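Local coordinates for protein phosphotriesterase, putative (PDB 4J35) that probably hydrolyses lactones at a two-metal site, here holding cobalt, in a variant engineered for organophosphate hydrolysis, at residues A[40-45]-A[79-84]; A[55-60]-A[86-91]. The protein carries 7 engineered substitutions. All blocks are in the same frame, centred on the assembly; numbering follows the deposited sequence.

Contact 1: residues A[40-45]-A[79-84]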
# COMPACT_ATOMS: atom_id res chain seq x y z
N PHE A 40 -9.67 -18.77 -10.04
CA PHE A 40 -8.35 -18.21 -10.30
C PHE A 40 -7.71 -18.92 -11.49
O PHE A 40 -7.59 -20.14 -11.48
CB PHE A 40 -7.47 -18.38 -9.07
CG PHE A 40 -6.14 -17.71 -9.18
CD1 PHE A 40 -6.03 -16.41 -9.64
CD2 PHE A 40 -4.98 -18.37 -8.78
CE1 PHE A 40 -4.81 -15.78 -9.71
CE2 PHE A 40 -3.74 -17.74 -8.85
CZ PHE A 40 -3.66 -16.45 -9.31
N ASP A 41 -7.30 -18.17 -12.49
CA ASP A 41 -6.61 -18.74 -13.64
C ASP A 41 -5.14 -18.52 -13.41
O ASP A 41 -4.60 -17.46 -13.75
CB ASP A 41 -7.04 -18.09 -14.95
CG ASP A 41 -6.38 -18.74 -16.18
OD1 ASP A 41 -5.40 -19.50 -16.00
OD2 ASP A 41 -6.84 -18.49 -17.31
N HIS A 42 -4.50 -19.51 -12.81
CA HIS A 42 -3.14 -19.33 -12.32
C HIS A 42 -2.16 -19.04 -13.46
O HIS A 42 -1.32 -18.16 -13.33
CB HIS A 42 -2.71 -20.56 -11.54
CG HIS A 42 -1.29 -20.51 -11.07
ND1 HIS A 42 -0.22 -20.68 -11.91
CD2 HIS A 42 -0.77 -20.31 -9.83
CE1 HIS A 42 0.90 -20.59 -11.22
NE2 HIS A 42 0.60 -20.36 -9.95
N ALA A 43 -2.27 -19.77 -14.57
CA ALA A 43 -1.34 -19.57 -15.68
C ALA A 43 -1.51 -18.18 -16.27
O ALA A 43 -0.53 -17.52 -16.57
CB ALA A 43 -1.56 -20.64 -16.79
N ALA A 44 -2.75 -17.75 -16.47
CA ALA A 44 -3.04 -16.45 -17.06
C ALA A 44 -2.56 -15.31 -16.14
O ALA A 44 -2.05 -14.29 -16.62
CB ALA A 44 -4.53 -16.31 -17.33
N ALA A 45 -2.74 -15.49 -14.84
CA ALA A 45 -2.31 -14.48 -13.87
C ALA A 45 -0.79 -14.38 -13.83
O ALA A 45 -0.21 -13.29 -13.80
CB ALA A 45 -2.86 -14.81 -12.48
N LEU A 79 2.95 -14.36 -5.16
CA LEU A 79 3.91 -13.26 -5.23
C LEU A 79 5.35 -13.76 -5.33
O LEU A 79 6.16 -13.18 -6.05
CB LEU A 79 3.79 -12.37 -3.99
CG LEU A 79 2.44 -11.70 -3.74
CD1 LEU A 79 2.57 -10.83 -2.51
CD2 LEU A 79 1.96 -10.86 -4.92
N ARG A 80 5.69 -14.83 -4.61
CA ARG A 80 7.04 -15.41 -4.72
C ARG A 80 7.31 -15.97 -6.11
O ARG A 80 8.41 -15.80 -6.65
CB ARG A 80 7.26 -16.50 -3.66
CG ARG A 80 8.65 -17.12 -3.70
CD ARG A 80 8.97 -17.85 -2.40
NE ARG A 80 8.12 -19.02 -2.22
CZ ARG A 80 8.17 -19.84 -1.17
NH1 ARG A 80 9.03 -19.62 -0.18
NH2 ARG A 80 7.35 -20.88 -1.11
N GLU A 81 6.32 -16.61 -6.72
CA GLU A 81 6.48 -17.09 -8.09
C GLU A 81 6.80 -15.95 -9.04
O GLU A 81 7.65 -16.10 -9.92
CB GLU A 81 5.21 -17.75 -8.61
CG GLU A 81 4.87 -19.07 -8.01
CD GLU A 81 3.65 -19.67 -8.67
OE1 GLU A 81 3.64 -19.84 -9.91
OE2 GLU A 81 2.68 -19.96 -7.93
N VAL A 82 6.08 -14.84 -8.90
CA VAL A 82 6.27 -13.69 -9.79
C VAL A 82 7.67 -13.11 -9.58
O VAL A 82 8.36 -12.78 -10.54
CB VAL A 82 5.20 -12.61 -9.52
CG1 VAL A 82 5.47 -11.37 -10.35
CG2 VAL A 82 3.80 -13.16 -9.82
N SER A 83 8.09 -12.98 -8.31
CA SER A 83 9.41 -12.46 -7.98
C SER A 83 10.55 -13.34 -8.50
O SER A 83 11.51 -12.84 -9.08
CB SER A 83 9.56 -12.32 -6.45
OG SER A 83 10.83 -11.74 -6.12
N GLU A 84 10.43 -14.65 -8.27
CA GLU A 84 11.46 -15.59 -8.70
C GLU A 84 11.53 -15.72 -10.22
O GLU A 84 12.58 -16.05 -10.79
CB GLU A 84 11.21 -16.98 -8.08
CG GLU A 84 11.44 -17.05 -6.57
CD GLU A 84 11.15 -18.43 -5.97
OE1 GLU A 84 10.59 -19.29 -6.70
OE2 GLU A 84 11.47 -18.66 -4.79
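A His-carboxylate hydrogen bond between His42 and Glu81 links two neighbouring surface helices of this TIM-barrel hydrolase, away from the metal site. NE2 of His42 donates to OE2 of Glu81 over 2.9 Å, and the bond is nearly straight, with an N-H...O angle of 173°. The carboxylate meets the imidazole at its edge: OE2 lies practically in the ring plane and accepts the hydrogen bond on its syn lone pair, the side of its sister oxygen. Glu81 OE1 therefore also stands near the ring, 3.1 Å from His42 CE1, and the ring and carboxylate planes are only 24° apart. Both side chains reach out to bridge backbones whose nearest CA atoms, those of His42 and Glu81, are 10.7 Å apart. With CG anti to the backbone N (chi1 177°), the imidazole is carried off the first turn of its helix toward the carboxylate, which arrives from the opposite direction on an extended chain. The negative charge beside NE2 would tend to favour a protonated imidazole. An alanine in place of Glu81 would remove the acceptor and is likely to leave NE2 without this mate and the ring freer to turn. Just before His42, Asp41 N-caps the helix, its OD1 accepting from Ala44 N at 3.2 Å from above the carboxylate plane. Alongside this polar bridge, Glu81 and Val82 rest on Leu46 of helix 42-58, Val82 also touches Cys49, and on the barrel side of helix 76-86 Leu79 and Val82 pack against Ile90 of strand 89-91.

Contact 2: residues A[55-60]-A[86-91]; sequences ALLARG and TGLQIL
The end of helix 42-58 passes the turn into strand 89-91 with Leu57 and Leu88 nearest in backbone, their CA atoms 6.8 Å apart, and no hydrogen bond joins the two segments. Leu57 carries the contact. Its CG is anti to its own carbonyl carbon (chi1 -71°), which directs the two methyls at the turn. Leu57 CD1 sits 3.1 Å from the carbonyl O of Thr86, a close approach, and also touches Thr86 CB. Leu57 CD2 meets Leu88 CD1 at 4.2 Å, the leucine side chains crossing at a slant. Thr86 opens an ST turn, its OG1 accepting from Leu88 N at 3.1 Å; the same hydroxyl is hydrogen-bonded to Val82 O. Gly87, with positive phi, follows the end of helix 76-86. This is a helix-to-strand packing of the TIM barrel, in which the outer helix lies against the start of a parallel strand. Leu88 and Leu56 both reach Val64 of strand 61-66 and Trp267 of strand 266-269. Helix 42-58 itself ends in a Schellman motif with Gly60 at C-prime, where Gly60 N bonds Leu57 O at 3.0 Å and Ile61 N bonds Leu56 O; Arg59 NH1 folds back to Ala55 O, and its NE forms a salt bridge with Asp294.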
# COMPACT_ATOMS: atom_id res chain seq x y z
N ALA A 55 8.05 -5.02 -17.27
CA ALA A 55 7.93 -3.64 -17.69
C ALA A 55 8.44 -2.68 -16.60
O ALA A 55 8.99 -1.62 -16.88
CB ALA A 55 6.50 -3.33 -18.03
N LEU A 56 8.25 -3.05 -15.35
CA LEU A 56 8.71 -2.21 -14.25
C LEU A 56 10.21 -2.26 -14.15
O LEU A 56 10.88 -1.23 -14.05
CB LEU A 56 8.06 -2.66 -12.92
CG LEU A 56 6.58 -2.30 -12.79
CD1 LEU A 56 5.91 -2.98 -11.55
CD2 LEU A 56 6.43 -0.79 -12.69
N LEU A 57 10.77 -3.45 -14.18
CA LEU A 57 12.21 -3.58 -14.17
C LEU A 57 12.85 -2.78 -15.33
O LEU A 57 13.90 -2.15 -15.16
CB LEU A 57 12.61 -5.05 -14.24
CG LEU A 57 12.35 -5.88 -12.99
CD1 LEU A 57 12.39 -7.35 -13.36
CD2 LEU A 57 13.39 -5.58 -11.93
N ALA A 58 12.21 -2.78 -16.49
CA ALA A 58 12.70 -1.99 -17.62
C ALA A 58 12.75 -0.51 -17.26
O ALA A 58 13.54 0.25 -17.81
CB ALA A 58 11.81 -2.20 -18.86
N ARG A 59 11.94 -0.08 -16.31
CA ARG A 59 11.91 1.35 -16.02
C ARG A 59 12.79 1.69 -14.81
O ARG A 59 12.78 2.82 -14.34
CB ARG A 59 10.46 1.79 -15.84
CG ARG A 59 9.68 1.80 -17.16
CD ARG A 59 8.19 1.80 -16.89
NE ARG A 59 7.42 2.09 -18.10
CZ ARG A 59 7.29 1.25 -19.12
NH1 ARG A 59 7.91 0.08 -19.11
NH2 ARG A 59 6.56 1.61 -20.17
N GLY A 60 13.56 0.72 -14.33
CA GLY A 60 14.43 0.92 -13.19
C GLY A 60 13.77 0.56 -11.85
O GLY A 60 14.44 0.63 -10.81
N THR A 86 11.04 -13.13 -12.35
CA THR A 86 11.44 -11.88 -12.99
C THR A 86 12.60 -11.16 -12.34
O THR A 86 13.26 -10.33 -12.98
CB THR A 86 10.28 -10.90 -12.99
OG1 THR A 86 9.94 -10.58 -11.63
CG2 THR A 86 9.07 -11.51 -13.67
N GLY A 87 12.84 -11.43 -11.06
CA GLY A 87 13.83 -10.71 -10.30
C GLY A 87 13.28 -9.46 -9.64
O GLY A 87 14.01 -8.78 -8.93
N LEU A 88 12.01 -9.15 -9.86
CA LEU A 88 11.38 -8.04 -9.16
C LEU A 88 11.21 -8.42 -7.68
O LEU A 88 10.70 -9.49 -7.35
CB LEU A 88 10.01 -7.72 -9.76
CG LEU A 88 9.28 -6.53 -9.12
CD1 LEU A 88 9.93 -5.24 -9.62
CD2 LEU A 88 7.84 -6.53 -9.40
N GLN A 89 11.66 -7.54 -6.79
CA GLN A 89 11.53 -7.75 -5.36
C GLN A 89 10.13 -7.32 -4.91
O GLN A 89 9.65 -6.25 -5.30
CB GLN A 89 12.62 -6.98 -4.61
CG GLN A 89 14.00 -7.61 -4.84
CD GLN A 89 15.20 -6.76 -4.45
OE1 GLN A 89 15.15 -5.53 -4.41
NE2 GLN A 89 16.31 -7.43 -4.17
N ILE A 90 9.50 -8.16 -4.09
CA ILE A 90 8.13 -7.94 -3.63
C ILE A 90 8.02 -8.10 -2.12
O ILE A 90 8.44 -9.11 -1.55
CB ILE A 90 7.12 -8.86 -4.35
CG1 ILE A 90 7.26 -8.70 -5.88
CG2 ILE A 90 5.70 -8.54 -3.90
CD1 ILE A 90 6.30 -9.60 -6.76
N LEU A 91 7.50 -7.08 -1.46
CA LEU A 91 7.18 -7.22 -0.04
C LEU A 91 5.69 -7.49 0.06
O LEU A 91 4.95 -6.93 -0.72
CB LEU A 91 7.50 -5.93 0.73
CG LEU A 91 8.95 -5.59 1.12
CD1 LEU A 91 9.78 -5.19 -0.07
CD2 LEU A 91 8.93 -4.48 2.16

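Along the chain, 40-45 opens helix 42-58 and 55-60 ends it; strand 61-66 follows, then 79-84 within helix 76-86. Segment 86-91 comes next and leads into strand 89-91. The two contacts therefore cross rather than nest: contact 1 closes the loop from the start of helix 42-58 to helix 76-86, and contact 2 that from the end of helix 42-58 to the start of strand 89-91, past strand 61-66 and helix 76-86. Their centres lie about 14 Å apart. Between 79-84 and 86-91, Ser83 OG stands 2.6 Å from Leu88 O, a probable hydrogen bond. The two contacts tie the two ends of helix 42-58 to helix 76-86 and to the start of strand 89-91.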